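Local structure of choline dehydrogenase and related flavoproteins (Aspergillus oryzae, 3Q9T) at residues 204-208 with 340-344; 391-397 with 418-424; 159-163 with 350-354; 112-117 with 517-523. The protein is a formate oxidase of the glucose-methanol-choline oxidoreductase family, a flavoenzyme that carries 8-formyl-FAD at its catalytic site. One frame throughout, in Å; residues are numbered along the deposited sequence.

Contact 1: 204-208 with 340-344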
# COMPACT_ATOMS: atom_id res chain seq x y z
N TYR A 204 -33.00 -14.81 -6.97
CA TYR A 204 -34.29 -15.25 -7.47
C TYR A 204 -35.39 -14.44 -6.83
O TYR A 204 -35.40 -14.23 -5.61
CB TYR A 204 -34.51 -16.75 -7.24
CG TYR A 204 -35.78 -17.29 -7.87
CD1 TYR A 204 -36.03 -17.12 -9.23
CD2 TYR A 204 -36.72 -17.99 -7.12
CE1 TYR A 204 -37.19 -17.61 -9.81
CE2 TYR A 204 -37.88 -18.49 -7.69
CZ TYR A 204 -38.10 -18.30 -9.04
OH TYR A 204 -39.24 -18.79 -9.63
N ARG A 205 -36.31 -13.96 -7.66
CA ARG A 205 -37.32 -13.01 -7.22
C ARG A 205 -36.66 -11.94 -6.37
O ARG A 205 -37.14 -11.66 -5.26
CB ARG A 205 -38.41 -13.73 -6.43
CG ARG A 205 -39.35 -14.57 -7.29
CD ARG A 205 -40.26 -15.40 -6.42
NE ARG A 205 -41.67 -15.28 -6.79
CZ ARG A 205 -42.52 -14.40 -6.27
NH1 ARG A 205 -42.12 -13.53 -5.35
NH2 ARG A 205 -43.79 -14.38 -6.68
N GLY A 206 -35.57 -11.38 -6.87
CA GLY A 206 -34.90 -10.24 -6.23
C GLY A 206 -34.44 -10.47 -4.79
O GLY A 206 -34.28 -9.53 -4.02
N GLN A 207 -34.25 -11.72 -4.42
CA GLN A 207 -33.69 -12.03 -3.12
C GLN A 207 -32.38 -12.78 -3.31
O GLN A 207 -32.27 -13.60 -4.21
CB GLN A 207 -34.68 -12.88 -2.30
CG GLN A 207 -35.93 -12.14 -1.84
CD GLN A 207 -35.97 -11.92 -0.34
OE1 GLN A 207 -36.37 -10.86 0.15
NE2 GLN A 207 -35.55 -12.94 0.42
N ARG A 208 -31.40 -12.50 -2.45
CA ARG A 208 -30.15 -13.24 -2.48
C ARG A 208 -30.32 -14.70 -2.06
O ARG A 208 -31.04 -14.99 -1.12
CB ARG A 208 -29.11 -12.59 -1.55
CG ARG A 208 -27.80 -13.39 -1.48
CD ARG A 208 -26.90 -12.90 -0.34
NE ARG A 208 -26.33 -11.58 -0.59
CZ ARG A 208 -25.25 -11.35 -1.35
NH1 ARG A 208 -24.61 -12.37 -1.94
NH2 ARG A 208 -24.79 -10.12 -1.49
N TYR A 340 -39.73 -2.24 -4.36
CA TYR A 340 -39.02 -3.40 -3.85
C TYR A 340 -39.60 -3.77 -2.50
O TYR A 340 -39.81 -4.96 -2.21
CB TYR A 340 -37.53 -3.12 -3.70
CG TYR A 340 -36.72 -4.33 -3.28
CD1 TYR A 340 -36.33 -5.27 -4.22
CD2 TYR A 340 -36.36 -4.54 -1.95
CE1 TYR A 340 -35.61 -6.38 -3.87
CE2 TYR A 340 -35.64 -5.66 -1.58
CZ TYR A 340 -35.25 -6.57 -2.55
OH TYR A 340 -34.52 -7.67 -2.22
N ASN A 341 -39.85 -2.75 -1.69
CA ASN A 341 -40.37 -2.96 -0.34
C ASN A 341 -41.75 -3.59 -0.32
O ASN A 341 -42.09 -4.30 0.63
CB ASN A 341 -40.35 -1.66 0.44
CG ASN A 341 -38.99 -1.37 1.02
OD1 ASN A 341 -38.06 -2.17 0.88
ND2 ASN A 341 -38.86 -0.22 1.69
N LYS A 342 -42.53 -3.36 -1.36
CA LYS A 342 -43.89 -3.88 -1.35
C LYS A 342 -43.97 -5.29 -1.91
O LYS A 342 -44.73 -6.12 -1.40
CB LYS A 342 -44.87 -2.93 -2.05
CG LYS A 342 -44.74 -2.88 -3.56
CD LYS A 342 -45.99 -2.30 -4.22
CE LYS A 342 -47.19 -3.23 -4.07
NZ LYS A 342 -48.42 -2.64 -4.68
N ASN A 343 -43.19 -5.59 -2.94
CA ASN A 343 -43.24 -6.92 -3.54
C ASN A 343 -41.90 -7.45 -4.10
O ASN A 343 -41.91 -8.40 -4.89
CB ASN A 343 -44.33 -6.99 -4.61
CG ASN A 343 -43.89 -6.38 -5.92
OD1 ASN A 343 -43.01 -5.53 -5.95
ND2 ASN A 343 -44.51 -6.82 -7.02
N ARG A 344 -40.79 -6.83 -3.70
CA ARG A 344 -39.45 -7.26 -4.13
C ARG A 344 -39.21 -7.17 -5.64
O ARG A 344 -38.30 -7.82 -6.15
CB ARG A 344 -39.14 -8.69 -3.67
CG ARG A 344 -39.22 -8.93 -2.18
CD ARG A 344 -38.31 -8.01 -1.41
NE ARG A 344 -38.26 -8.35 0.01
CZ ARG A 344 -38.85 -7.66 0.98
NH1 ARG A 344 -39.56 -6.57 0.70
NH2 ARG A 344 -38.74 -8.05 2.25
O HOH W 1 -34.79 -8.40 0.56
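Y340 meets the backbone of G206 with its hydroxyl, and R344 meets the side-chain amide of Q207 with its NE. The Y340 ring comes edge-on. Its OH donates to G206 O at 2.6 Å, nearly in line with the carbonyl, and that oxygen lies in the plane of the ring. CG of Y340 stands anti to the backbone N (chi1 -175°), which sends the ring out from the helix to the turn. R344 folds back across one face of this ring. Its CD sits above the ring plane, toward the rim.

G206 belongs to a type I' beta turn from Y204 to Q207. The turn joins strand 195-204 to strand 207-208. It faces the C-terminal end of helix 331-343, where R344 leaves helical geometry with positive phi.

The R344 guanidinium and the Q207 amide are nearly coplanar, 15° apart. R344 NE donates to Q207 OE1 at 3.1 Å, with OE1 in the guanidinium plane. The R344 chain is bent at chi2 (-57°), so NH1 can turn back to Y340 O for a weak bond. A water donates both to Q207 OE1 at 3.0 Å and to Y340 OH at 2.9 Å, so it bridges the two side chains. On the turn, the backbone amides of R205 and G206 are both held by the carboxylate of E161.

Contact 2: 391-397 with 418-424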
# COMPACT_ATOMS: atom_id res chain seq x y z
N HIS A 391 -8.97 -16.45 -21.56
CA HIS A 391 -7.96 -15.66 -20.87
C HIS A 391 -8.58 -14.74 -19.83
O HIS A 391 -7.97 -14.45 -18.79
CB HIS A 391 -7.15 -14.84 -21.88
CG HIS A 391 -6.25 -15.67 -22.73
ND1 HIS A 391 -6.10 -15.46 -24.08
CD2 HIS A 391 -5.44 -16.71 -22.42
CE1 HIS A 391 -5.23 -16.33 -24.57
NE2 HIS A 391 -4.82 -17.10 -23.58
N PHE A 392 -9.80 -14.27 -20.09
CA PHE A 392 -10.45 -13.32 -19.19
C PHE A 392 -11.89 -13.65 -18.91
O PHE A 392 -12.55 -14.32 -19.70
CB PHE A 392 -10.37 -11.89 -19.73
CG PHE A 392 -8.98 -11.34 -19.74
CD1 PHE A 392 -8.54 -10.54 -18.69
CD2 PHE A 392 -8.10 -11.64 -20.78
CE1 PHE A 392 -7.24 -10.04 -18.68
CE2 PHE A 392 -6.80 -11.14 -20.78
CZ PHE A 392 -6.37 -10.34 -19.73
N GLU A 393 -12.36 -13.19 -17.75
CA GLU A 393 -13.79 -12.95 -17.55
C GLU A 393 -13.94 -11.44 -17.56
O GLU A 393 -13.29 -10.74 -16.78
CB GLU A 393 -14.31 -13.53 -16.23
CG GLU A 393 -15.67 -12.93 -15.84
CD GLU A 393 -16.36 -13.67 -14.68
OE1 GLU A 393 -17.39 -13.16 -14.19
OE2 GLU A 393 -15.90 -14.76 -14.28
N LEU A 394 -14.76 -10.95 -18.48
CA LEU A 394 -15.07 -9.53 -18.56
C LEU A 394 -16.48 -9.27 -18.05
O LEU A 394 -17.47 -9.62 -18.70
CB LEU A 394 -14.93 -9.05 -20.00
CG LEU A 394 -13.55 -9.30 -20.58
CD1 LEU A 394 -13.48 -8.87 -22.06
CD2 LEU A 394 -12.51 -8.59 -19.71
N ASP A 395 -16.55 -8.67 -16.87
CA ASP A 395 -17.82 -8.32 -16.27
C ASP A 395 -18.19 -6.91 -16.61
O ASP A 395 -17.45 -5.97 -16.30
CB ASP A 395 -17.77 -8.50 -14.75
CG ASP A 395 -17.34 -9.89 -14.35
OD1 ASP A 395 -17.90 -10.87 -14.92
OD2 ASP A 395 -16.42 -10.00 -13.50
N PHE A 396 -19.36 -6.75 -17.23
CA PHE A 396 -19.85 -5.45 -17.60
C PHE A 396 -20.90 -4.97 -16.62
O PHE A 396 -22.09 -5.16 -16.85
CB PHE A 396 -20.37 -5.49 -19.02
CG PHE A 396 -19.33 -5.94 -20.01
CD1 PHE A 396 -18.39 -5.06 -20.50
CD2 PHE A 396 -19.28 -7.27 -20.41
CE1 PHE A 396 -17.42 -5.47 -21.38
CE2 PHE A 396 -18.31 -7.69 -21.30
CZ PHE A 396 -17.38 -6.80 -21.79
N VAL A 397 -20.46 -4.36 -15.53
CA VAL A 397 -21.37 -3.92 -14.48
C VAL A 397 -21.99 -2.61 -14.93
O VAL A 397 -21.28 -1.68 -15.30
CB VAL A 397 -20.62 -3.71 -13.15
CG1 VAL A 397 -21.57 -3.30 -12.05
CG2 VAL A 397 -19.89 -4.97 -12.76
N THR A 418 -18.95 -0.04 -15.27
CA THR A 418 -17.73 -0.51 -14.62
C THR A 418 -17.33 -1.86 -15.23
O THR A 418 -18.01 -2.86 -15.04
CB THR A 418 -17.90 -0.67 -13.10
OG1 THR A 418 -18.33 0.56 -12.51
CG2 THR A 418 -16.58 -1.11 -12.45
N VAL A 419 -16.23 -1.87 -15.98
CA VAL A 419 -15.75 -3.09 -16.62
C VAL A 419 -14.71 -3.75 -15.72
O VAL A 419 -13.67 -3.16 -15.42
CB VAL A 419 -15.07 -2.82 -17.99
CG1 VAL A 419 -14.51 -4.11 -18.57
CG2 VAL A 419 -16.04 -2.18 -18.95
N VAL A 420 -14.99 -4.97 -15.29
CA VAL A 420 -14.04 -5.69 -14.47
C VAL A 420 -13.18 -6.60 -15.37
O VAL A 420 -13.68 -7.58 -15.93
CB VAL A 420 -14.75 -6.50 -13.36
CG1 VAL A 420 -13.74 -7.14 -12.45
CG2 VAL A 420 -15.68 -5.60 -12.56
N VAL A 421 -11.92 -6.24 -15.55
CA VAL A 421 -11.02 -7.06 -16.36
C VAL A 421 -10.30 -8.06 -15.44
O VAL A 421 -9.34 -7.74 -14.72
CB VAL A 421 -10.06 -6.21 -17.22
CG1 VAL A 421 -9.31 -7.08 -18.20
CG2 VAL A 421 -10.84 -5.16 -17.98
N ASP A 422 -10.84 -9.27 -15.45
CA ASP A 422 -10.43 -10.32 -14.54
C ASP A 422 -9.53 -11.33 -15.28
O ASP A 422 -10.00 -12.05 -16.16
CB ASP A 422 -11.69 -11.00 -14.03
CG ASP A 422 -11.42 -12.16 -13.10
OD1 ASP A 422 -10.29 -12.70 -13.12
OD2 ASP A 422 -12.36 -12.55 -12.38
N LEU A 423 -8.24 -11.36 -14.94
CA LEU A 423 -7.30 -12.33 -15.56
C LEU A 423 -7.57 -13.67 -14.89
O LEU A 423 -7.29 -13.89 -13.70
CB LEU A 423 -5.86 -11.92 -15.32
CG LEU A 423 -4.69 -12.32 -16.21
CD1 LEU A 423 -3.47 -12.56 -15.33
CD2 LEU A 423 -4.97 -13.53 -17.10
N VAL A 424 -8.14 -14.58 -15.66
CA VAL A 424 -8.78 -15.75 -15.10
C VAL A 424 -7.80 -16.94 -15.12
O VAL A 424 -7.91 -17.89 -14.33
CB VAL A 424 -10.09 -15.95 -15.91
CG1 VAL A 424 -10.14 -17.29 -16.56
CG2 VAL A 424 -11.31 -15.60 -15.07
O HOH W 2 -14.55 -11.32 -12.22
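The CG1 methyl of V421 touches both F392 and L394, 3.6 Å from F392 CD1 and 3.8 Å from L394 CD2. This apolar row belongs to an antiparallel pair of neighbouring strands, 392-397 and 415-423, in the large mixed sheet. L394 and V421 run side by side and point the same way, whereas F392 slants across V421. CG of F392 lies anti to the carbonyl carbon (chi1 -68°), which turns the ring toward the neighbouring strand. Its CE1 also reaches L423 CB. F396 and V419 continue the row, with F396 CD1 on V419 CG2. Helix 454-473 packs on this face, with F466 on L394 and L471 on V419.

Between the faces, the strands exchange paired backbone bonds at E393 with D422, D395 with V420 and V397 with T418. V424 N adds a bond to H391 O beyond the last strand pair.

On the opposite face V397 and V420 touch through their CG2 methyls at 4.3 Å. D395 CB rests on V420 CB at 3.9 Å. Toward E393 and D422 this face turns polar. The acids E393, D395 and D422 gather here, and the side chain of E393 is about 7 Å from the bound flavin cofactor. R553 answers two of them: it makes a salt bridge with D395 OD2, and its backbone N binds E393 OE2. One water joins D395 and D422 across the strands, donating to D395 OD2 at 2.6 Å and to D422 OD2 at 2.5 Å.

Contact 3: 159-163 with 350-354; sequences HAELI and SGLLE
E354 OE2 is gripped twice, by the backbone N of I163 and by a water. The I163 N to E354 OE2 bond is 2.8 Å long and nearly straight, with an N-H...O angle of 169°. It meets the syn side of the carboxylate, 20° out of its plane. The water donates to E354 OE2 and to E161 O, and accepts from S350 OG at 2.8 Å. It thus ties the loop after strand 155-159 to the start of strand 353-358.

Apolar groups of the loop pack along the E354 side chain. The E354 chain runs extended beyond CG (chi2 172°), and L162 slants over it with CD2 3.5 Å from E354 CD. A160 CB touches E354 CG at 3.9 Å. I163 crosses E354 at about a right angle, and its CD1 ends 3.3 Å from S350 OG. S350 OG also accepts from L352 N, which makes an ST turn.

The other oxygen, E354 OE1, forms a salt bridge with R170 of helix 167-179, and R170 also binds I163 O. The buried carboxylate therefore has a partner at each oxygen, and these donors and the arginine probably favour its charged form.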
# COMPACT_ATOMS: atom_id res chain seq x y z
N HIS A 159 -30.93 -17.06 -14.63
CA HIS A 159 -30.32 -16.02 -15.45
C HIS A 159 -30.70 -14.71 -14.80
O HIS A 159 -31.76 -14.63 -14.17
CB HIS A 159 -30.86 -16.07 -16.87
CG HIS A 159 -30.26 -17.17 -17.69
ND1 HIS A 159 -30.75 -18.46 -17.67
CD2 HIS A 159 -29.20 -17.18 -18.52
CE1 HIS A 159 -30.02 -19.21 -18.48
NE2 HIS A 159 -29.07 -18.45 -19.01
N ALA A 160 -29.83 -13.71 -14.91
CA ALA A 160 -30.12 -12.41 -14.32
C ALA A 160 -31.55 -12.01 -14.67
O ALA A 160 -31.99 -12.17 -15.81
CB ALA A 160 -29.14 -11.36 -14.84
N GLU A 161 -32.29 -11.52 -13.67
CA GLU A 161 -33.63 -10.98 -13.90
C GLU A 161 -33.43 -9.61 -14.50
O GLU A 161 -33.14 -8.64 -13.79
CB GLU A 161 -34.42 -10.96 -12.57
CG GLU A 161 -34.51 -12.39 -11.96
CD GLU A 161 -35.12 -12.46 -10.55
OE1 GLU A 161 -35.88 -13.43 -10.30
OE2 GLU A 161 -34.83 -11.60 -9.70
N LEU A 162 -33.54 -9.53 -15.83
CA LEU A 162 -33.08 -8.38 -16.59
C LEU A 162 -33.75 -7.07 -16.20
O LEU A 162 -34.97 -7.02 -16.03
CB LEU A 162 -33.22 -8.64 -18.09
CG LEU A 162 -32.29 -9.75 -18.57
CD1 LEU A 162 -32.57 -10.13 -20.03
CD2 LEU A 162 -30.82 -9.34 -18.37
N ILE A 163 -32.95 -6.01 -16.05
CA ILE A 163 -33.48 -4.66 -15.84
C ILE A 163 -34.00 -4.08 -17.16
O ILE A 163 -33.24 -3.98 -18.12
CB ILE A 163 -32.37 -3.71 -15.35
CG1 ILE A 163 -31.75 -4.23 -14.05
CG2 ILE A 163 -32.92 -2.29 -15.16
CD1 ILE A 163 -30.57 -3.39 -13.54
N SER A 350 -31.71 -6.20 -8.42
CA SER A 350 -30.70 -6.56 -9.40
C SER A 350 -29.26 -6.64 -8.84
O SER A 350 -28.87 -5.85 -7.97
CB SER A 350 -30.74 -5.58 -10.58
OG SER A 350 -29.75 -5.93 -11.54
N GLY A 351 -28.50 -7.60 -9.35
CA GLY A 351 -27.08 -7.70 -9.05
C GLY A 351 -26.21 -6.88 -10.00
O GLY A 351 -24.98 -6.89 -9.87
N LEU A 352 -26.84 -6.21 -10.96
CA LEU A 352 -26.19 -5.20 -11.82
C LEU A 352 -25.17 -5.75 -12.81
O LEU A 352 -24.48 -4.98 -13.47
CB LEU A 352 -25.54 -4.09 -10.99
CG LEU A 352 -26.40 -3.55 -9.85
CD1 LEU A 352 -25.62 -2.56 -8.97
CD2 LEU A 352 -27.67 -2.92 -10.39
N LEU A 353 -25.09 -7.06 -12.94
CA LEU A 353 -24.20 -7.66 -13.92
C LEU A 353 -25.07 -8.63 -14.71
O LEU A 353 -25.61 -9.56 -14.13
CB LEU A 353 -23.10 -8.44 -13.19
CG LEU A 353 -21.74 -8.65 -13.85
CD1 LEU A 353 -20.99 -9.83 -13.22
CD2 LEU A 353 -21.81 -8.78 -15.38
N GLU A 354 -25.21 -8.42 -16.02
CA GLU A 354 -26.15 -9.23 -16.82
C GLU A 354 -25.50 -9.90 -18.02
O GLU A 354 -25.94 -10.97 -18.45
CB GLU A 354 -27.34 -8.39 -17.30
CG GLU A 354 -28.15 -7.79 -16.15
CD GLU A 354 -29.21 -6.82 -16.62
OE1 GLU A 354 -29.02 -6.27 -17.73
OE2 GLU A 354 -30.22 -6.61 -15.89
O HOH W 3 -30.51 -7.86 -13.35

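Contact 4: 112-117 with 517-523; sequences WEEFGG and LSKNIDQ
F115 and Q523 pack closely where the short helix 113-116 meets the irregular loop 517-523, which leads toward strand 538-540. The contact joins the N-terminal and C-terminal sequence regions of the GMC oxidoreductase family, far apart along the chain. The F115 ring and the Q523 amide lie only 19° apart in plane, with Q523 NE2 3.7 Å from F115 CD1. F115 CB sits 3.4 Å from L517 O. P547 also packs on F115.

The Q523 amide is held at both ends. Its OE1 accepts from K519 N at 2.9 Å, within its own loop. Its NE2 donates to E114 O at 3.0 Å, coming from above the carbonyl plane. The Q523 chain reaches this point extended, with CG anti to the backbone N (chi1 -173°).

The outer side is looser and wetter. E114 and K519 are exposed, and K519 stretches along the helix end past E114 O without a direct bond to it. One water links Q523 NE2 to the carboxylate of E114. A second donates to E114 O at 2.7 Å and accepts from K519 NZ at 2.8 Å.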
# COMPACT_ATOMS: atom_id res chain seq x y z
N TRP A 112 -7.31 -31.15 -12.32
CA TRP A 112 -7.36 -31.46 -10.90
C TRP A 112 -6.93 -32.92 -10.67
O TRP A 112 -6.53 -33.30 -9.56
CB TRP A 112 -8.74 -31.23 -10.31
CG TRP A 112 -9.17 -29.79 -10.20
CD1 TRP A 112 -8.73 -28.74 -10.95
CD2 TRP A 112 -10.14 -29.25 -9.28
NE1 TRP A 112 -9.36 -27.58 -10.56
CE2 TRP A 112 -10.23 -27.87 -9.54
CE3 TRP A 112 -10.92 -29.80 -8.26
CZ2 TRP A 112 -11.08 -27.03 -8.82
CZ3 TRP A 112 -11.77 -28.97 -7.55
CH2 TRP A 112 -11.84 -27.59 -7.83
N GLU A 113 -6.99 -33.73 -11.72
CA GLU A 113 -6.65 -35.14 -11.59
C GLU A 113 -5.29 -35.33 -10.93
O GLU A 113 -5.09 -36.26 -10.15
CB GLU A 113 -6.66 -35.85 -12.95
CG GLU A 113 -6.02 -37.22 -12.88
CD GLU A 113 -6.37 -38.11 -14.05
OE1 GLU A 113 -7.07 -37.63 -14.98
OE2 GLU A 113 -5.97 -39.29 -14.05
N GLU A 114 -4.35 -34.45 -11.26
CA GLU A 114 -2.99 -34.51 -10.73
C GLU A 114 -2.98 -34.39 -9.22
O GLU A 114 -2.03 -34.82 -8.56
CB GLU A 114 -2.18 -33.37 -11.33
CG GLU A 114 -0.75 -33.30 -10.82
CD GLU A 114 -0.03 -32.08 -11.35
OE1 GLU A 114 -0.67 -31.29 -12.08
OE2 GLU A 114 1.17 -31.90 -11.03
N PHE A 115 -4.04 -33.82 -8.66
CA PHE A 115 -4.11 -33.64 -7.22
C PHE A 115 -5.10 -34.60 -6.59
O PHE A 115 -4.85 -35.14 -5.51
CB PHE A 115 -4.51 -32.20 -6.89
CG PHE A 115 -3.53 -31.18 -7.39
CD1 PHE A 115 -2.52 -30.71 -6.55
CD2 PHE A 115 -3.59 -30.71 -8.69
CE1 PHE A 115 -1.62 -29.77 -7.01
CE2 PHE A 115 -2.68 -29.78 -9.15
CZ PHE A 115 -1.70 -29.30 -8.32
N GLY A 116 -6.23 -34.83 -7.26
CA GLY A 116 -7.31 -35.58 -6.63
C GLY A 116 -7.66 -36.90 -7.28
O GLY A 116 -8.57 -37.59 -6.82
N GLY A 117 -6.94 -37.25 -8.34
CA GLY A 117 -7.26 -38.45 -9.10
C GLY A 117 -8.54 -38.26 -9.89
O GLY A 117 -9.11 -37.16 -9.92
N LEU A 517 -6.38 -29.95 -2.01
CA LEU A 517 -6.52 -31.38 -2.22
C LEU A 517 -5.24 -31.90 -2.88
O LEU A 517 -4.59 -31.22 -3.68
CB LEU A 517 -7.78 -31.70 -3.01
CG LEU A 517 -7.72 -31.84 -4.52
CD1 LEU A 517 -6.92 -33.06 -4.83
CD2 LEU A 517 -9.11 -31.98 -5.08
N SER A 518 -4.88 -33.12 -2.50
CA SER A 518 -3.61 -33.70 -2.94
C SER A 518 -3.55 -35.21 -2.70
O SER A 518 -4.37 -35.77 -1.99
CB SER A 518 -2.46 -33.02 -2.21
OG SER A 518 -2.54 -33.28 -0.81
N LYS A 519 -2.54 -35.86 -3.26
CA LYS A 519 -2.39 -37.30 -3.08
C LYS A 519 -1.58 -37.67 -1.84
O LYS A 519 -1.69 -38.78 -1.35
CB LYS A 519 -1.79 -37.94 -4.34
CG LYS A 519 -2.79 -37.97 -5.50
CD LYS A 519 -2.12 -38.31 -6.81
CE LYS A 519 -3.17 -38.64 -7.88
NZ LYS A 519 -2.56 -38.67 -9.24
N ASN A 520 -0.78 -36.74 -1.32
CA ASN A 520 0.01 -36.99 -0.12
C ASN A 520 0.48 -35.67 0.46
O ASN A 520 0.36 -34.64 -0.19
CB ASN A 520 1.24 -37.83 -0.45
CG ASN A 520 2.07 -37.20 -1.54
OD1 ASN A 520 2.64 -36.12 -1.37
ND2 ASN A 520 2.12 -37.87 -2.69
N ILE A 521 1.05 -35.72 1.66
CA ILE A 521 1.36 -34.50 2.39
C ILE A 521 2.51 -33.70 1.77
O ILE A 521 2.72 -32.54 2.11
CB ILE A 521 1.62 -34.79 3.89
CG1 ILE A 521 1.39 -33.53 4.73
CG2 ILE A 521 3.01 -35.41 4.10
CD1 ILE A 521 1.38 -33.79 6.21
N ASP A 522 3.23 -34.32 0.84
CA ASP A 522 4.31 -33.61 0.16
C ASP A 522 3.78 -32.79 -1.01
O ASP A 522 4.49 -31.95 -1.57
CB ASP A 522 5.40 -34.57 -0.30
CG ASP A 522 6.30 -35.02 0.84
OD1 ASP A 522 6.71 -34.15 1.64
OD2 ASP A 522 6.56 -36.23 0.97
N GLN A 523 2.52 -33.02 -1.35
CA GLN A 523 1.91 -32.30 -2.45
C GLN A 523 0.89 -31.29 -1.96
O GLN A 523 0.73 -30.23 -2.57
CB GLN A 523 1.25 -33.28 -3.43
CG GLN A 523 0.72 -32.63 -4.69
CD GLN A 523 -0.08 -33.60 -5.54
OE1 GLN A 523 -0.74 -34.50 -5.02
NE2 GLN A 523 -0.03 -33.42 -6.86
O HOH W 4 1.65 -31.51 -8.01
O HOH W 5 -0.41 -36.88 -9.09

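From the N terminus, the first segment is 112-117, which finds its partner only at 517-523. Contact 4 thus closes a loop that encloses the other three. Next comes 159-163, which closes on 350-354 as contact 3. Contact 1, 204-208 with 340-344, lies within that loop, and the two touch through E161 and the turn at R205 and G206. Contact 2, 391-397 with 418-424, follows in series as a short closure. It meets contact 3 where D395, F396 and V397 pack on L352 and L353. Contacts 1, 2 and 3 all reach the large mixed sheet. Contact 4 lies apart, across the chain's centre from contacts 1 and 3.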